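Local coordinates for putative uncharacterized protein (Ustilago maydis, PDB 4GNX) that binds single-stranded DNA as the large subunit of replication protein A, using a series of OB-fold domains that probably protect DNA strands separated during replication, at residues Y74-A79 with T103-C108; V81-K86 with N93-T98; I141-G146 with D194-L199; N397-F402 with A425-A430. All blocks are in the same frame, centred on the assembly; numbering follows the deposited sequence.

Contact 1 (Y74-A79 with T103-C108); sequences YLISKA and TEIEEC
Residues 74-77 and 104-107 run antiparallel, their axes 4.5 Å apart at closest approach and their directions 170° from each other. The pairing Leu75–Glu106 is doubly hydrogen-bonded: Leu75 N reaches Glu106 O at 2.8 Å, and Glu106 N returns to Leu75 O at 3.0 Å, both bonds lying in the carbonyl planes. Farther along, Glu104 N donates to Ser77 O over 2.9 Å, while the reverse bond from Ser77 N is bent and weak. On the face carrying Tyr74, Ile76, Ile105 and Glu107, the two isoleucines run alongside each other in the same direction, with their CG1 atoms 4.1 Å apart. Ile105 CG2, anti to the backbone N, instead meets Tyr74 CD2 obliquely at 3.7 Å. Branched aliphatic chains suit the buried part of this face, where Phe64 and Phe99 add to the packing. The tyrosine ring has the CG methylene of Glu107 over one face, and its hydroxyl bonds to Gln69 N; Glu107 itself sends OE1 to His72. The other face bears Leu75, Ser77, Glu104 and Glu106, so its charged ends can lie toward solvent. Beyond the strand end, Cys108 SG packs 3.7 Å from Leu75 CG. With strand 17-30 flanking 73-77, this pairing is part of the five-stranded barrel of an OB fold, in the half of its fourth and fifth strands farther from their connecting loop.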
loop_
_atom_site.group_PDB
_atom_site.type_symbol
_atom_site.label_atom_id
_atom_site.label_comp_id
_atom_site.label_asym_id
_atom_site.label_seq_id
_atom_site.Cartn_x
_atom_site.Cartn_y
_atom_site.Cartn_z
ATOM N N TYR C 74 -10.506 -3.338 -35.583
ATOM C CA TYR C 74 -11.002 -2.107 -36.184
ATOM C C TYR C 74 -9.930 -1.168 -36.725
ATOM O O TYR C 74 -8.784 -1.160 -36.263
ATOM C CB TYR C 74 -11.849 -1.344 -35.171
ATOM C CG TYR C 74 -13.023 -2.111 -34.608
ATOM C CD1 TYR C 74 -12.855 -3.006 -33.550
ATOM C CD2 TYR C 74 -14.310 -1.921 -35.113
ATOM C CE1 TYR C 74 -13.933 -3.699 -33.022
ATOM C CE2 TYR C 74 -15.393 -2.607 -34.585
ATOM C CZ TYR C 74 -15.197 -3.495 -33.541
ATOM O OH TYR C 74 -16.261 -4.183 -33.013
ATOM N N LEU C 75 -10.335 -0.387 -37.723
ATOM C CA LEU C 75 -9.586 0.750 -38.225
ATOM C C LEU C 75 -10.122 1.950 -37.486
ATOM O O LEU C 75 -11.292 2.317 -37.655
ATOM C CB LEU C 75 -9.855 0.963 -39.715
ATOM C CG LEU C 75 -9.021 0.214 -40.748
ATOM C CD1 LEU C 75 -9.883 -0.142 -41.952
ATOM C CD2 LEU C 75 -7.818 1.046 -41.161
ATOM N N ILE C 76 -9.265 2.553 -36.668
ATOM C CA ILE C 76 -9.625 3.741 -35.913
ATOM C C ILE C 76 -8.746 4.899 -36.375
ATOM O O ILE C 76 -7.549 4.726 -36.649
ATOM C CB ILE C 76 -9.477 3.502 -34.405
ATOM C CG1 ILE C 76 -10.313 2.297 -33.977
ATOM C CG2 ILE C 76 -9.882 4.743 -33.617
ATOM C CD1 ILE C 76 -9.794 1.628 -32.722
ATOM N N SER C 77 -9.352 6.078 -36.455
ATOM C CA SER C 77 -8.733 7.208 -37.128
ATOM C C SER C 77 -9.286 8.542 -36.657
ATOM O O SER C 77 -10.484 8.678 -36.411
ATOM C CB SER C 77 -8.970 7.086 -38.637
ATOM O OG SER C 77 -8.012 7.826 -39.361
ATOM N N LYS C 78 -8.394 9.523 -36.551
ATOM C CA LYS C 78 -8.752 10.927 -36.311
ATOM C C LYS C 78 -9.399 11.146 -34.947
ATOM O O LYS C 78 -10.551 11.589 -34.839
ATOM C CB LYS C 78 -9.607 11.486 -37.459
ATOM C CG LYS C 78 -9.067 12.786 -38.016
ATOM C CD LYS C 78 -9.141 12.800 -39.539
ATOM C CE LYS C 78 -8.511 14.060 -40.146
ATOM N NZ LYS C 78 -7.070 14.204 -39.780
ATOM N N ALA C 79 -8.608 10.822 -33.922
ATOM C CA ALA C 79 -8.935 10.949 -32.503
ATOM C C ALA C 79 -7.756 11.606 -31.758
ATOM O O ALA C 79 -6.629 11.597 -32.247
ATOM C CB ALA C 79 -9.212 9.575 -31.932
ATOM N N THR C 103 -14.129 11.299 -35.259
ATOM C CA THR C 103 -13.488 9.990 -35.188
ATOM C C THR C 103 -14.127 8.960 -36.130
ATOM O O THR C 103 -15.344 8.767 -36.137
ATOM C CB THR C 103 -13.403 9.475 -33.731
ATOM O OG1 THR C 103 -12.476 10.281 -33.001
ATOM C CG2 THR C 103 -12.916 8.033 -33.663
ATOM N N GLU C 104 -13.271 8.320 -36.925
ATOM C CA GLU C 104 -13.655 7.287 -37.875
ATOM C C GLU C 104 -13.316 5.909 -37.320
ATOM O O GLU C 104 -12.152 5.624 -37.008
ATOM C CB GLU C 104 -12.898 7.480 -39.194
ATOM C CG GLU C 104 -13.414 8.592 -40.101
ATOM C CD GLU C 104 -14.291 8.084 -41.248
ATOM O OE1 GLU C 104 -14.827 6.948 -41.171
ATOM O OE2 GLU C 104 -14.450 8.827 -42.242
ATOM N N ILE C 105 -14.339 5.065 -37.204
ATOM C CA ILE C 105 -14.173 3.650 -36.876
ATOM C C ILE C 105 -14.881 2.791 -37.930
ATOM O O ILE C 105 -16.081 2.958 -38.196
ATOM C CB ILE C 105 -14.706 3.307 -35.472
ATOM C CG1 ILE C 105 -13.968 4.123 -34.410
ATOM C CG2 ILE C 105 -14.578 1.812 -35.204
ATOM C CD1 ILE C 105 -14.568 4.030 -33.026
ATOM N N GLU C 106 -14.117 1.891 -38.541
ATOM C CA GLU C 106 -14.657 0.912 -39.474
ATOM C C GLU C 106 -13.979 -0.429 -39.213
ATOM O O GLU C 106 -12.760 -0.488 -39.071
ATOM C CB GLU C 106 -14.452 1.370 -40.920
ATOM C CG GLU C 106 -15.474 2.408 -41.369
ATOM C CD GLU C 106 -15.104 3.136 -42.655
ATOM O OE1 GLU C 106 -14.098 3.885 -42.669
ATOM O OE2 GLU C 106 -15.848 2.978 -43.647
ATOM N N GLU C 107 -14.778 -1.494 -39.133
ATOM C CA GLU C 107 -14.275 -2.838 -38.825
ATOM C C GLU C 107 -13.523 -3.482 -39.999
ATOM O O GLU C 107 -13.846 -3.248 -41.165
ATOM C CB GLU C 107 -15.411 -3.745 -38.346
ATOM C CG GLU C 107 -14.947 -5.129 -37.923
ATOM C CD GLU C 107 -16.003 -5.935 -37.197
ATOM O OE1 GLU C 107 -15.614 -6.875 -36.466
ATOM O OE2 GLU C 107 -17.206 -5.639 -37.354
ATOM N N CYS C 108 -12.520 -4.294 -39.662
ATOM C CA CYS C 108 -11.644 -4.960 -40.629
ATOM C C CYS C 108 -12.064 -6.383 -40.941
ATOM O O CYS C 108 -12.711 -7.044 -40.127
ATOM C CB CYS C 108 -10.215 -5.014 -40.103
ATOM S SG CYS C 108 -9.320 -3.465 -40.272
#

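Contact 2 (V81-K86 with N93-T98); sequences VNIAKK and NEYEIT
Val81 lays its CG1 methyl, anti to the backbone N, against Tyr95 CB at 3.5 Å and crosses the tyrosine obliquely, while Ile83 CD1 comes to the edge of the same ring. Between these apolar residues the backbones are joined at Asn82 and Glu96: Asn82 N donates almost straight to Glu96 O (2.6 Å), and Glu96 N returns to Asn82 O from above the carbonyl plane. Asn82 also extends ND2 to Thr98 OG1, which lies close to the amide plane, so two small polar side chains tie the strands on the Glu96 face. Where the strands give way to loop, Ala84 N still bonds to Glu94 O at 3.0 Å. The small methyl of Ala84 lets Glu96 come alongside. Glu96 CG takes the crowded rotamer flanked by its own N and C (chi1 48°), and the extended chain beyond it carries OE1 to Lys85 N at 3.0 Å, the N-H approaching well out of the carboxylate plane. Just before strand 95-99, Asn93 OD1 closes an Asx turn onto Tyr95 N. Lys85 NZ forms a salt bridge with a phosphate of the bound DNA, so Glu96 probably acts as a second-shell group that helps position this DNA-binding lysine.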
loop_
_atom_site.group_PDB
_atom_site.type_symbol
_atom_site.label_atom_id
_atom_site.label_comp_id
_atom_site.label_asym_id
_atom_site.label_seq_id
_atom_site.Cartn_x
_atom_site.Cartn_y
_atom_site.Cartn_z
ATOM N N VAL C 81 -4.799 12.141 -29.028
ATOM C CA VAL C 81 -3.881 11.433 -28.154
ATOM C C VAL C 81 -3.658 12.308 -26.939
ATOM O O VAL C 81 -3.207 13.457 -27.058
ATOM C CB VAL C 81 -2.515 11.195 -28.795
ATOM C CG1 VAL C 81 -1.644 10.412 -27.836
ATOM C CG2 VAL C 81 -2.652 10.478 -30.121
ATOM N N ASN C 82 -3.965 11.734 -25.785
ATOM C CA ASN C 82 -3.928 12.422 -24.515
ATOM C C ASN C 82 -2.976 11.786 -23.557
ATOM O O ASN C 82 -2.590 10.645 -23.750
ATOM C CB ASN C 82 -5.300 12.352 -23.885
ATOM C CG ASN C 82 -6.166 13.493 -24.306
ATOM O OD1 ASN C 82 -5.684 14.619 -24.500
ATOM N ND2 ASN C 82 -7.457 13.226 -24.451
ATOM N N ILE C 83 -2.612 12.534 -22.520
ATOM C CA ILE C 83 -1.862 12.007 -21.395
ATOM C C ILE C 83 -2.701 10.968 -20.671
ATOM O O ILE C 83 -3.851 11.222 -20.360
ATOM C CB ILE C 83 -1.549 13.120 -20.393
ATOM C CG1 ILE C 83 -0.990 14.362 -21.109
ATOM C CG2 ILE C 83 -0.632 12.615 -19.284
ATOM C CD1 ILE C 83 0.309 14.147 -21.857
ATOM N N ALA C 84 -2.134 9.793 -20.416
ATOM C CA ALA C 84 -2.878 8.722 -19.772
ATOM C C ALA C 84 -3.231 9.111 -18.348
ATOM O O ALA C 84 -2.415 9.725 -17.660
ATOM C CB ALA C 84 -2.070 7.446 -19.787
ATOM N N LYS C 85 -4.446 8.795 -17.906
ATOM C CA LYS C 85 -4.759 8.891 -16.476
ATOM C C LYS C 85 -4.664 7.505 -15.863
ATOM O O LYS C 85 -5.634 6.750 -15.853
ATOM C CB LYS C 85 -6.143 9.460 -16.245
ATOM C CG LYS C 85 -6.340 10.805 -16.889
ATOM C CD LYS C 85 -7.512 11.506 -16.250
ATOM C CE LYS C 85 -7.947 12.692 -17.084
ATOM N NZ LYS C 85 -8.858 13.553 -16.278
ATOM N N LYS C 86 -3.481 7.169 -15.366
ATOM C CA LYS C 86 -3.172 5.806 -14.914
ATOM C C LYS C 86 -3.939 5.348 -13.664
ATOM O O LYS C 86 -4.021 4.145 -13.392
ATOM C CB LYS C 86 -1.665 5.645 -14.728
ATOM C CG LYS C 86 -0.919 5.635 -16.045
ATOM C CD LYS C 86 0.514 6.044 -15.827
ATOM C CE LYS C 86 1.294 5.973 -17.116
ATOM N NZ LYS C 86 2.740 6.114 -16.810
ATOM N N ASN C 93 1.045 2.580 -20.625
ATOM C CA ASN C 93 1.224 3.607 -21.642
ATOM C C ASN C 93 1.160 5.019 -21.106
ATOM O O ASN C 93 0.266 5.387 -20.366
ATOM C CB ASN C 93 0.205 3.432 -22.764
ATOM C CG ASN C 93 0.646 4.065 -24.071
ATOM O OD1 ASN C 93 1.406 5.057 -24.106
ATOM N ND2 ASN C 93 0.146 3.505 -25.176
ATOM N N GLU C 94 2.150 5.795 -21.503
ATOM C CA GLU C 94 2.214 7.239 -21.307
ATOM C C GLU C 94 1.015 7.986 -21.924
ATOM O O GLU C 94 0.540 8.985 -21.377
ATOM C CB GLU C 94 3.505 7.707 -21.966
ATOM C CG GLU C 94 3.903 9.150 -21.732
ATOM C CD GLU C 94 4.949 9.620 -22.730
ATOM O OE1 GLU C 94 5.652 10.611 -22.422
ATOM O OE2 GLU C 94 5.064 9.000 -23.820
ATOM N N TYR C 95 0.528 7.517 -23.070
ATOM C CA TYR C 95 -0.629 8.157 -23.696
ATOM C C TYR C 95 -1.922 7.325 -23.644
ATOM O O TYR C 95 -1.895 6.128 -23.331
ATOM C CB TYR C 95 -0.300 8.546 -25.141
ATOM C CG TYR C 95 0.915 9.449 -25.276
ATOM C CD1 TYR C 95 0.996 10.639 -24.566
ATOM C CD2 TYR C 95 1.973 9.113 -26.128
ATOM C CE1 TYR C 95 2.092 11.461 -24.677
ATOM C CE2 TYR C 95 3.077 9.933 -26.255
ATOM C CZ TYR C 95 3.132 11.105 -25.526
ATOM O OH TYR C 95 4.228 11.931 -25.644
ATOM N N GLU C 96 -3.050 7.995 -23.895
ATOM C CA GLU C 96 -4.307 7.335 -24.267
ATOM C C GLU C 96 -5.074 8.107 -25.351
ATOM O O GLU C 96 -4.685 9.225 -25.721
ATOM C CB GLU C 96 -5.187 6.967 -23.056
ATOM C CG GLU C 96 -5.424 8.043 -22.013
ATOM C CD GLU C 96 -5.809 7.476 -20.636
ATOM O OE1 GLU C 96 -6.557 8.174 -19.907
ATOM O OE2 GLU C 96 -5.356 6.357 -20.250
ATOM N N ILE C 97 -6.135 7.494 -25.880
ATOM C CA ILE C 97 -6.919 8.095 -26.952
ATOM C C ILE C 97 -8.292 8.544 -26.486
ATOM O O ILE C 97 -8.966 7.829 -25.749
ATOM C CB ILE C 97 -7.127 7.098 -28.078
ATOM C CG1 ILE C 97 -5.803 6.803 -28.785
ATOM C CG2 ILE C 97 -8.195 7.598 -29.044
ATOM C CD1 ILE C 97 -5.852 5.546 -29.630
ATOM N N THR C 98 -8.714 9.724 -26.921
ATOM C CA THR C 98 -10.086 10.168 -26.674
ATOM C C THR C 98 -10.811 10.345 -28.003
ATOM O O THR C 98 -10.329 11.031 -28.901
ATOM C CB THR C 98 -10.170 11.487 -25.878
ATOM O OG1 THR C 98 -9.122 11.544 -24.911
ATOM C CG2 THR C 98 -11.490 11.590 -25.149
#

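Contact 3 (I141-G146 with D194-L199); sequences ILDSYG and DEKPVL
Backbone bonding between the two segments is sparse: Ile141 and Val198 form an antiparallel non-hydrogen-bonded pair, and next to it Leu142 N donates to Pro197 O at 3.0 Å, nearly along the C=O axis. Pro197 has no N-H to give, so its carbonyl alone serves the pairing here. Apolar packing divides between two sides. Ile141 turns CD1 onto Val198 CG2 at 3.6 Å, beneath helix 229-242, whose Trp237 and Tyr238 also touch the isoleucine. Leu142, with CG anti to the backbone N (chi1 170°), sets CD2 against the CD of the Pro197 ring at 3.8 Å, and its CB meets Leu199 CD1; Phe187 and Leu165 pack on the same leucine. The polar contacts are made by side chains at the margin. The chain of Lys196 bends at chi2, crosses Ile141 CG2 at about a right angle with its methylenes, and delivers NZ to a lone pair of Asp143 O at 2.8 Å. Asp143 OD1 adds a long salt bridge to NZ, 3.7 Å away, which probably contributes less than the bond to the carbonyl. Tyr145 swings its hydroxyl to Asp194 OD1 (3.0 Å), with the ring plane turned 38° from the carboxylate, while Phe187 meets the ring edge-to-face. Pairing of strand 135-152 with 198-207 is the first-to-fourth strand contact that helps close the barrel of an OB fold.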
loop_
_atom_site.group_PDB
_atom_site.type_symbol
_atom_site.label_atom_id
_atom_site.label_comp_id
_atom_site.label_asym_id
_atom_site.label_seq_id
_atom_site.Cartn_x
_atom_site.Cartn_y
_atom_site.Cartn_z
ATOM N N ILE C 141 -15.197 -25.198 -16.551
ATOM C CA ILE C 141 -16.615 -25.399 -16.806
ATOM C C ILE C 141 -17.401 -24.593 -15.790
ATOM O O ILE C 141 -17.075 -24.601 -14.603
ATOM C CB ILE C 141 -17.023 -26.892 -16.696
ATOM C CG1 ILE C 141 -16.197 -27.783 -17.654
ATOM C CG2 ILE C 141 -18.522 -27.077 -16.912
ATOM C CD1 ILE C 141 -16.613 -27.767 -19.115
ATOM N N LEU C 142 -18.413 -23.875 -16.272
ATOM C CA LEU C 142 -19.423 -23.268 -15.408
ATOM C C LEU C 142 -20.346 -24.362 -14.883
ATOM O O LEU C 142 -20.953 -25.106 -15.660
ATOM C CB LEU C 142 -20.251 -22.226 -16.166
ATOM C CG LEU C 142 -21.500 -21.692 -15.449
ATOM C CD1 LEU C 142 -21.123 -20.693 -14.369
ATOM C CD2 LEU C 142 -22.483 -21.070 -16.431
ATOM N N ASP C 143 -20.441 -24.462 -13.563
ATOM C CA ASP C 143 -21.303 -25.449 -12.933
ATOM C C ASP C 143 -22.718 -24.881 -12.749
ATOM O O ASP C 143 -23.709 -25.463 -13.207
ATOM C CB ASP C 143 -20.704 -25.888 -11.593
ATOM C CG ASP C 143 -21.618 -26.809 -10.826
ATOM O OD1 ASP C 143 -21.761 -27.984 -11.234
ATOM O OD2 ASP C 143 -22.195 -26.352 -9.818
ATOM N N SER C 144 -22.784 -23.733 -12.080
ATOM C CA SER C 144 -24.022 -23.025 -11.805
ATOM C C SER C 144 -23.671 -21.566 -11.550
ATOM O O SER C 144 -22.488 -21.196 -11.489
ATOM C CB SER C 144 -24.717 -23.619 -10.575
ATOM O OG SER C 144 -23.869 -23.559 -9.436
ATOM N N TYR C 145 -24.689 -20.733 -11.394
ATOM C CA TYR C 145 -24.449 -19.346 -11.055
ATOM C C TYR C 145 -25.479 -18.819 -10.082
ATOM O O TYR C 145 -26.643 -19.221 -10.115
ATOM C CB TYR C 145 -24.397 -18.480 -12.304
ATOM C CG TYR C 145 -25.565 -18.643 -13.244
ATOM C CD1 TYR C 145 -25.567 -19.655 -14.210
ATOM C CD2 TYR C 145 -26.652 -17.768 -13.196
ATOM C CE1 TYR C 145 -26.622 -19.802 -15.090
ATOM C CE2 TYR C 145 -27.711 -17.904 -14.078
ATOM C CZ TYR C 145 -27.691 -18.926 -15.019
ATOM O OH TYR C 145 -28.741 -19.077 -15.892
ATOM N N GLY C 146 -25.035 -17.917 -9.215
ATOM C CA GLY C 146 -25.896 -17.341 -8.210
ATOM C C GLY C 146 -26.961 -16.430 -8.788
ATOM O O GLY C 146 -26.970 -16.129 -9.992
ATOM N N ASP C 194 -26.746 -22.467 -19.759
ATOM C CA ASP C 194 -27.295 -23.425 -18.808
ATOM C C ASP C 194 -26.780 -24.827 -19.029
ATOM O O ASP C 194 -26.678 -25.609 -18.085
ATOM C CB ASP C 194 -28.816 -23.386 -18.821
ATOM C CG ASP C 194 -29.352 -22.078 -18.288
ATOM O OD1 ASP C 194 -29.200 -21.830 -17.074
ATOM O OD2 ASP C 194 -29.905 -21.291 -19.086
ATOM N N GLU C 195 -26.442 -25.137 -20.275
ATOM C CA GLU C 195 -25.850 -26.428 -20.594
ATOM C C GLU C 195 -24.330 -26.414 -20.428
ATOM O O GLU C 195 -23.580 -26.573 -21.399
ATOM C CB GLU C 195 -26.264 -26.908 -21.993
ATOM C CG GLU C 195 -27.501 -27.803 -22.009
ATOM C CD GLU C 195 -28.809 -27.034 -21.877
ATOM O OE1 GLU C 195 -28.781 -25.781 -21.897
ATOM O OE2 GLU C 195 -29.871 -27.687 -21.756
ATOM N N LYS C 196 -23.892 -26.206 -19.185
ATOM C CA LYS C 196 -22.495 -26.413 -18.764
ATOM C C LYS C 196 -21.403 -25.917 -19.730
ATOM O O LYS C 196 -20.548 -26.699 -20.165
ATOM C CB LYS C 196 -22.277 -27.894 -18.425
ATOM C CG LYS C 196 -22.159 -28.188 -16.940
ATOM C CD LYS C 196 -23.477 -28.148 -16.191
ATOM C CE LYS C 196 -23.194 -28.262 -14.704
ATOM N NZ LYS C 196 -24.404 -28.096 -13.857
ATOM N N PRO C 197 -21.408 -24.608 -20.043
ATOM C CA PRO C 197 -20.464 -24.130 -21.039
ATOM C C PRO C 197 -19.045 -24.066 -20.475
ATOM O O PRO C 197 -18.848 -24.190 -19.263
ATOM C CB PRO C 197 -20.974 -22.722 -21.331
ATOM C CG PRO C 197 -21.543 -22.266 -20.028
ATOM C CD PRO C 197 -22.113 -23.495 -19.374
ATOM N N VAL C 198 -18.065 -23.888 -21.352
ATOM C CA VAL C 198 -16.734 -23.524 -20.903
ATOM C C VAL C 198 -16.658 -22.006 -20.897
ATOM O O VAL C 198 -17.107 -21.352 -21.845
ATOM C CB VAL C 198 -15.621 -24.109 -21.799
ATOM C CG1 VAL C 198 -14.251 -23.765 -21.229
ATOM C CG2 VAL C 198 -15.774 -25.619 -21.927
ATOM N N LEU C 199 -16.109 -21.458 -19.817
ATOM C CA LEU C 199 -15.855 -20.024 -19.723
ATOM C C LEU C 199 -14.376 -19.749 -19.548
ATOM O O LEU C 199 -13.705 -20.402 -18.736
ATOM C CB LEU C 199 -16.616 -19.415 -18.560
ATOM C CG LEU C 199 -18.131 -19.558 -18.577
ATOM C CD1 LEU C 199 -18.727 -18.832 -17.375
ATOM C CD2 LEU C 199 -18.724 -19.049 -19.882
#

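Contact 4 (N397-F402 with A425-A430); sequences NRMYMF and APVDFA
Ala425 O is gripped by one hydrogen bond, from Met401 N at 2.7 Å and nearly along the C=O axis, and is further enclosed by Tyr400, whose CA lies 3.3 Å away and whose ring presents its edge. The same residue pair is bonded in return, Ala425 N to Met401 O over 2.8 Å in the carbonyl plane. One step further Val427 N adds a weak bond to Met399 O. Proline is tolerated between them because Pro426 occupies a non-hydrogen-bonded position, where no N-H is needed for Tyr400. Pro426 CA lies oblique to the Tyr400 ring, 3.8 Å from Tyr400 CD2. Strands 398-411 and 414-426 form a beta hairpin, the fourth and fifth strands of the third OB fold, and this is its open end, where the chain leaves the sheet for helix 429-441. Asp428 caps that helix, its OD1 accepting from Lys431 N. In the short loop before it, Val427 puts CG2, anti to the carbonyl carbon, against Met399 CG at 3.7 Å, the two chains crossing obliquely. The flexible thioether then bends at chi3 (-47°), leaving SD near the plane of the Phe429 ring at its edge, 4.5 Å from CE2. Phe429 also meets Phe122 of another subunit with the ring planes at about 55°, and Arg92 of that subunit packs on Met399, consistent with the known role of this C-terminal helix in assembling the RPA trimer.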
loop_
_atom_site.group_PDB
_atom_site.type_symbol
_atom_site.label_atom_id
_atom_site.label_comp_id
_atom_site.label_asym_id
_atom_site.label_seq_id
_atom_site.Cartn_x
_atom_site.Cartn_y
_atom_site.Cartn_z
ATOM N N ASN C 397 5.768 5.115 18.749
ATOM C CA ASN C 397 6.606 5.480 17.607
ATOM C C ASN C 397 7.049 4.258 16.813
ATOM O O ASN C 397 8.164 4.226 16.288
ATOM C CB ASN C 397 7.820 6.339 18.030
ATOM C CG ASN C 397 8.459 7.085 16.857
ATOM O OD1 ASN C 397 7.921 7.091 15.762
ATOM N ND2 ASN C 397 9.617 7.701 17.082
ATOM N N ARG C 398 6.174 3.255 16.732
ATOM C CA ARG C 398 6.452 2.028 15.981
ATOM C C ARG C 398 5.281 1.708 15.089
ATOM O O ARG C 398 4.133 1.961 15.464
ATOM C CB ARG C 398 6.703 0.849 16.910
ATOM C CG ARG C 398 7.897 1.002 17.805
ATOM C CD ARG C 398 8.706 -0.279 17.763
ATOM N NE ARG C 398 9.551 -0.371 18.941
ATOM C CZ ARG C 398 10.856 -0.193 18.932
ATOM N NH1 ARG C 398 11.480 0.063 17.789
ATOM N NH2 ARG C 398 11.538 -0.290 20.065
ATOM N N MET C 399 5.571 1.127 13.928
ATOM C CA MET C 399 4.588 0.969 12.858
ATOM C C MET C 399 4.162 -0.480 12.608
ATOM O O MET C 399 5.003 -1.388 12.508
ATOM C CB MET C 399 5.156 1.566 11.578
ATOM C CG MET C 399 4.102 2.014 10.590
ATOM S SD MET C 399 4.773 3.002 9.240
ATOM C CE MET C 399 5.810 4.171 10.147
ATOM N N TYR C 400 2.854 -0.699 12.482
ATOM C CA TYR C 400 2.338 -2.068 12.331
ATOM C C TYR C 400 1.272 -2.207 11.284
ATOM O O TYR C 400 0.512 -1.274 11.046
ATOM C CB TYR C 400 1.740 -2.589 13.653
ATOM C CG TYR C 400 2.724 -2.673 14.775
ATOM C CD1 TYR C 400 2.997 -1.572 15.571
ATOM C CD2 TYR C 400 3.397 -3.840 15.014
ATOM C CE1 TYR C 400 3.918 -1.641 16.586
ATOM C CE2 TYR C 400 4.320 -3.929 16.030
ATOM C CZ TYR C 400 4.575 -2.829 16.813
ATOM O OH TYR C 400 5.494 -2.945 17.827
ATOM N N MET C 401 1.206 -3.387 10.677
ATOM C CA MET C 401 -0.009 -3.813 10.016
ATOM C C MET C 401 -0.917 -4.382 11.080
ATOM O O MET C 401 -0.527 -5.286 11.811
ATOM C CB MET C 401 0.261 -4.852 8.939
ATOM C CG MET C 401 0.385 -4.277 7.526
ATOM S SD MET C 401 -1.050 -3.335 6.935
ATOM C CE MET C 401 -2.393 -4.373 7.518
ATOM N N PHE C 402 -2.117 -3.834 11.185
ATOM C CA PHE C 402 -3.079 -4.290 12.175
ATOM C C PHE C 402 -4.262 -4.977 11.520
ATOM O O PHE C 402 -4.918 -4.426 10.642
ATOM C CB PHE C 402 -3.618 -3.104 12.981
ATOM C CG PHE C 402 -2.626 -2.473 13.897
ATOM C CD1 PHE C 402 -2.139 -1.203 13.627
ATOM C CD2 PHE C 402 -2.209 -3.126 15.050
ATOM C CE1 PHE C 402 -1.226 -0.597 14.472
ATOM C CE2 PHE C 402 -1.300 -2.531 15.905
ATOM C CZ PHE C 402 -0.809 -1.261 15.619
ATOM N N ALA C 425 1.239 -7.248 12.878
ATOM C CA ALA C 425 2.545 -7.612 12.343
ATOM C C ALA C 425 3.348 -6.344 12.140
ATOM O O ALA C 425 2.782 -5.314 11.780
ATOM C CB ALA C 425 2.395 -8.369 11.039
ATOM N N PRO C 426 4.665 -6.402 12.398
ATOM C CA PRO C 426 5.512 -5.221 12.166
ATOM C C PRO C 426 5.648 -4.983 10.663
ATOM O O PRO C 426 5.746 -5.934 9.901
ATOM C CB PRO C 426 6.846 -5.633 12.778
ATOM C CG PRO C 426 6.861 -7.123 12.637
ATOM C CD PRO C 426 5.446 -7.572 12.844
ATOM N N VAL C 427 5.619 -3.731 10.240
ATOM C CA VAL C 427 5.692 -3.411 8.812
ATOM C C VAL C 427 6.940 -3.956 8.106
ATOM O O VAL C 427 8.065 -3.826 8.610
ATOM C CB VAL C 427 5.622 -1.888 8.584
ATOM C CG1 VAL C 427 5.859 -1.549 7.110
ATOM C CG2 VAL C 427 4.288 -1.317 9.089
ATOM N N ASP C 428 6.728 -4.578 6.948
ATOM C CA ASP C 428 7.822 -4.968 6.055
ATOM C C ASP C 428 8.169 -3.821 5.074
ATOM O O ASP C 428 7.567 -3.668 3.998
ATOM C CB ASP C 428 7.467 -6.245 5.309
ATOM C CG ASP C 428 8.537 -6.662 4.316
ATOM O OD1 ASP C 428 9.309 -5.801 3.831
ATOM O OD2 ASP C 428 8.605 -7.867 4.003
ATOM N N PHE C 429 9.164 -3.032 5.453
ATOM C CA PHE C 429 9.429 -1.770 4.775
ATOM C C PHE C 429 9.681 -1.900 3.296
ATOM O O PHE C 429 9.122 -1.134 2.520
ATOM C CB PHE C 429 10.547 -0.992 5.470
ATOM C CG PHE C 429 10.112 -0.389 6.771
ATOM C CD1 PHE C 429 10.738 -0.736 7.962
ATOM C CD2 PHE C 429 9.036 0.498 6.801
ATOM C CE1 PHE C 429 10.324 -0.180 9.154
ATOM C CE2 PHE C 429 8.600 1.046 7.992
ATOM C CZ PHE C 429 9.247 0.704 9.171
ATOM N N ALA C 430 10.495 -2.881 2.915
ATOM C CA ALA C 430 10.784 -3.168 1.513
ATOM C C ALA C 430 9.519 -3.368 0.677
ATOM O O ALA C 430 9.328 -2.743 -0.373
ATOM C CB ALA C 430 11.656 -4.398 1.420
#

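How the contacts relate
Contacts 1 and 2 belong to the first OB fold and share one sheet: strand 73-77 leads into 80-83, and 95-99 into 104-107, so contact 2 lies farther out along the same long pair of strands, nearer the DNA. Their centres are 17 Å apart, and they meet where Ala79 packs on Ile97 and Thr98. Contact 3 follows in the second OB fold, 35 Å from contact 1 between centres. Contact 4 comes last, in the third, 43 Å between centres from contact 3 and across the chain's centre from it. None of the more distant pairs touch, as befits a chain of separate barrels that binds DNA in successive domains and ends in a helix facing other subunits.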